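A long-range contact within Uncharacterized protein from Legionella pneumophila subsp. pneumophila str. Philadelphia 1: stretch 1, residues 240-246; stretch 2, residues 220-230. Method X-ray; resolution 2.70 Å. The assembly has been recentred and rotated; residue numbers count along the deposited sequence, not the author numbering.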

# COMPACT_ATOMS: atom_id res chain seq x y z
N PHE A 240 16.25 4.01 -9.05
CA PHE A 240 15.85 4.72 -7.84
C PHE A 240 16.30 6.17 -7.81
O PHE A 240 15.47 7.06 -7.66
CB PHE A 240 16.36 3.99 -6.59
CG PHE A 240 15.66 2.70 -6.31
CD1 PHE A 240 14.33 2.69 -5.94
CD2 PHE A 240 16.33 1.49 -6.42
CE1 PHE A 240 13.68 1.50 -5.68
CE2 PHE A 240 15.68 0.29 -6.16
CZ PHE A 240 14.36 0.30 -5.79
N LEU A 241 17.60 6.42 -7.96
CA LEU A 241 18.08 7.79 -7.98
C LEU A 241 17.32 8.66 -9.00
O LEU A 241 17.04 9.84 -8.75
CB LEU A 241 19.57 7.82 -8.31
CG LEU A 241 20.50 7.13 -7.33
CD1 LEU A 241 21.94 7.47 -7.69
CD2 LEU A 241 20.18 7.57 -5.93
N LYS A 242 17.00 8.08 -10.15
CA LYS A 242 16.28 8.81 -11.19
C LYS A 242 14.93 9.26 -10.66
O LYS A 242 14.61 10.46 -10.70
CB LYS A 242 16.12 7.96 -12.46
CG LYS A 242 17.41 7.72 -13.22
CD LYS A 242 17.23 7.88 -14.73
CE LYS A 242 18.57 7.77 -15.49
NZ LYS A 242 18.45 8.12 -16.94
N LYS A 243 14.15 8.32 -10.16
CA LYS A 243 12.81 8.64 -9.67
C LYS A 243 12.85 9.65 -8.50
O LYS A 243 12.18 10.67 -8.55
CB LYS A 243 12.03 7.36 -9.36
CG LYS A 243 11.73 6.54 -10.62
CD LYS A 243 11.46 5.04 -10.35
CE LYS A 243 9.98 4.67 -10.51
NZ LYS A 243 9.69 3.23 -10.20
N ILE A 244 13.69 9.39 -7.50
CA ILE A 244 13.86 10.27 -6.34
C ILE A 244 14.06 11.78 -6.63
O ILE A 244 13.33 12.62 -6.09
CB ILE A 244 15.01 9.76 -5.43
CG1 ILE A 244 14.63 8.40 -4.82
CG2 ILE A 244 15.30 10.70 -4.31
CD1 ILE A 244 15.66 7.87 -3.82
N SER A 245 15.03 12.14 -7.47
CA SER A 245 15.17 13.54 -7.90
C SER A 245 15.13 13.65 -9.42
O SER A 245 16.19 13.79 -10.06
CB SER A 245 16.47 14.15 -7.37
OG SER A 245 16.72 15.44 -7.90
N PRO A 246 13.92 13.62 -10.01
CA PRO A 246 13.82 13.66 -11.47
C PRO A 246 13.80 15.10 -11.97
O PRO A 246 13.95 16.05 -11.18
CB PRO A 246 12.46 13.00 -11.73
CG PRO A 246 11.63 13.47 -10.56
CD PRO A 246 12.59 13.62 -9.38
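Stretch 2 220-230: EIAVYVKKLWE

Two helices that run in nearly opposite directions can hold together largely through apolar side chains, and the packing of residues 220-230 on residues 240-246 is a compact example. The helix of stretch 2 lies against helix 240-244 with an angle of 162° between their N-to-C directions, a signed crossing angle of -162° and a closest axial approach of 10.3 Å. No hydrogen bond joins the two stretches; the backbone hydrogen bonds within the stretches follow the helices, as from Val-225 N to Ile-221 O at 2.8 Å. The antiparallel register places Leu-241 CA 6.2 Å from Val-225 CA and, further along, Ser-245 CA 6.0 Å from Ala-222 CA.

Leu-241 is the best covered residue of the contact. Its chi1 of m and chi2 of t, a common pairing for leucine on a helix, place the side chain against Leu-228 and Trp-229: Leu-241 CD2 lies 3.9 Å from Leu-228 CD1, and Leu-241 CD1 reaches Trp-229 CE2 at 3.5 Å. Leu-241 CD1 sits 3.5 Å from the centroid of the indole five-membered ring of Trp-229, only 8° off the ring normal, a CH-pi contact over the face. The CA-to-CB bond of Trp-229 points sideways, yet chi1 of -88° and chi2 of 111° bring its ring close enough to receive the methyl.

One turn on, Ile-244, with chi1 at m, places CG2 against two partners, 3.7 Å from Ile-221 CG2 and 3.5 Å from Val-225 CG2. Val-225, with chi1 at t, meets both turns: its CG1 approaches Leu-241 CB at 4.2 Å, whereas its CG2 faces Ile-244. Ser-245 has left helical phi/psi, but its CB still packs 3.8 Å from Val-225 CG2. With chi1 at t, Ser-245 OG comes 4.2 Å from Ala-222 CB, a contact without a hydrogen bond.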

# COMPACT_ATOMS: atom_id res chain seq x y z
N GLU A 220 17.41 19.78 -0.65
CA GLU A 220 18.13 18.77 0.17
C GLU A 220 18.16 17.41 -0.52
O GLU A 220 19.23 16.80 -0.64
CB GLU A 220 17.58 18.61 1.60
CG GLU A 220 18.35 19.35 2.71
CD GLU A 220 19.82 18.91 2.91
OE1 GLU A 220 20.05 17.81 3.46
OE2 GLU A 220 20.76 19.68 2.57
N ILE A 221 16.99 16.95 -0.98
CA ILE A 221 16.89 15.70 -1.71
C ILE A 221 17.93 15.64 -2.82
O ILE A 221 18.69 14.67 -2.94
CB ILE A 221 15.49 15.50 -2.31
CG1 ILE A 221 14.47 15.40 -1.19
CG2 ILE A 221 15.46 14.24 -3.18
CD1 ILE A 221 13.17 14.79 -1.58
N ALA A 222 17.98 16.70 -3.62
CA ALA A 222 18.98 16.82 -4.66
C ALA A 222 20.41 16.69 -4.10
O ALA A 222 21.26 16.06 -4.73
CB ALA A 222 18.81 18.11 -5.40
N VAL A 223 20.69 17.24 -2.92
CA VAL A 223 22.04 17.16 -2.35
C VAL A 223 22.43 15.70 -2.04
O VAL A 223 23.57 15.27 -2.32
CB VAL A 223 22.24 18.05 -1.08
CG1 VAL A 223 23.67 17.95 -0.61
CG2 VAL A 223 21.92 19.48 -1.36
N TYR A 224 21.48 14.96 -1.46
CA TYR A 224 21.67 13.53 -1.21
C TYR A 224 21.82 12.76 -2.51
O TYR A 224 22.77 11.98 -2.67
CB TYR A 224 20.50 12.95 -0.39
CG TYR A 224 20.56 13.26 1.09
CD1 TYR A 224 21.53 12.68 1.89
CD2 TYR A 224 19.65 14.11 1.69
CE1 TYR A 224 21.59 12.95 3.25
CE2 TYR A 224 19.70 14.38 3.04
CZ TYR A 224 20.68 13.80 3.82
OH TYR A 224 20.77 14.06 5.18
N VAL A 225 20.88 12.95 -3.43
CA VAL A 225 20.96 12.20 -4.68
C VAL A 225 22.26 12.50 -5.41
O VAL A 225 22.87 11.63 -6.02
CB VAL A 225 19.76 12.50 -5.60
CG1 VAL A 225 19.93 11.79 -6.92
CG2 VAL A 225 18.49 12.06 -4.94
N LYS A 226 22.70 13.75 -5.33
CA LYS A 226 23.95 14.09 -5.95
C LYS A 226 25.09 13.28 -5.33
O LYS A 226 25.76 12.57 -6.06
CB LYS A 226 24.23 15.57 -5.89
CG LYS A 226 25.52 15.92 -6.61
CD LYS A 226 25.86 17.38 -6.44
CE LYS A 226 27.33 17.63 -6.58
NZ LYS A 226 27.48 19.09 -6.70
N LYS A 227 25.27 13.36 -4.01
CA LYS A 227 26.31 12.59 -3.29
C LYS A 227 26.27 11.10 -3.61
O LYS A 227 27.32 10.48 -3.84
CB LYS A 227 26.26 12.77 -1.76
CG LYS A 227 26.44 14.21 -1.21
CD LYS A 227 26.28 14.22 0.36
CE LYS A 227 26.10 15.64 1.00
NZ LYS A 227 25.15 15.57 2.18
N LEU A 228 25.07 10.53 -3.63
CA LEU A 228 24.88 9.13 -4.08
C LEU A 228 25.44 8.84 -5.49
O LEU A 228 26.10 7.83 -5.69
CB LEU A 228 23.40 8.71 -4.00
CG LEU A 228 22.84 8.70 -2.59
CD1 LEU A 228 21.37 9.05 -2.55
CD2 LEU A 228 23.05 7.32 -2.04
N TRP A 229 25.18 9.71 -6.46
CA TRP A 229 25.75 9.51 -7.78
C TRP A 229 27.27 9.49 -7.72
O TRP A 229 27.94 8.68 -8.38
CB TRP A 229 25.27 10.58 -8.76
CG TRP A 229 23.97 10.21 -9.45
CD1 TRP A 229 22.75 10.80 -9.27
CD2 TRP A 229 23.77 9.15 -10.39
NE1 TRP A 229 21.81 10.18 -10.05
CE2 TRP A 229 22.40 9.16 -10.75
CE3 TRP A 229 24.61 8.18 -10.96
CZ2 TRP A 229 21.85 8.26 -11.66
CZ3 TRP A 229 24.06 7.28 -11.87
CH2 TRP A 229 22.70 7.33 -12.21
N GLU A 230 27.82 10.34 -6.87
CA GLU A 230 29.27 10.40 -6.78
C GLU A 230 29.86 9.21 -6.03
O GLU A 230 31.08 9.03 -6.01
CB GLU A 230 29.71 11.76 -6.24
CG GLU A 230 29.09 12.89 -7.07
CD GLU A 230 29.75 14.26 -6.90
OE1 GLU A 230 29.52 14.90 -5.84
OE2 GLU A 230 30.48 14.68 -7.84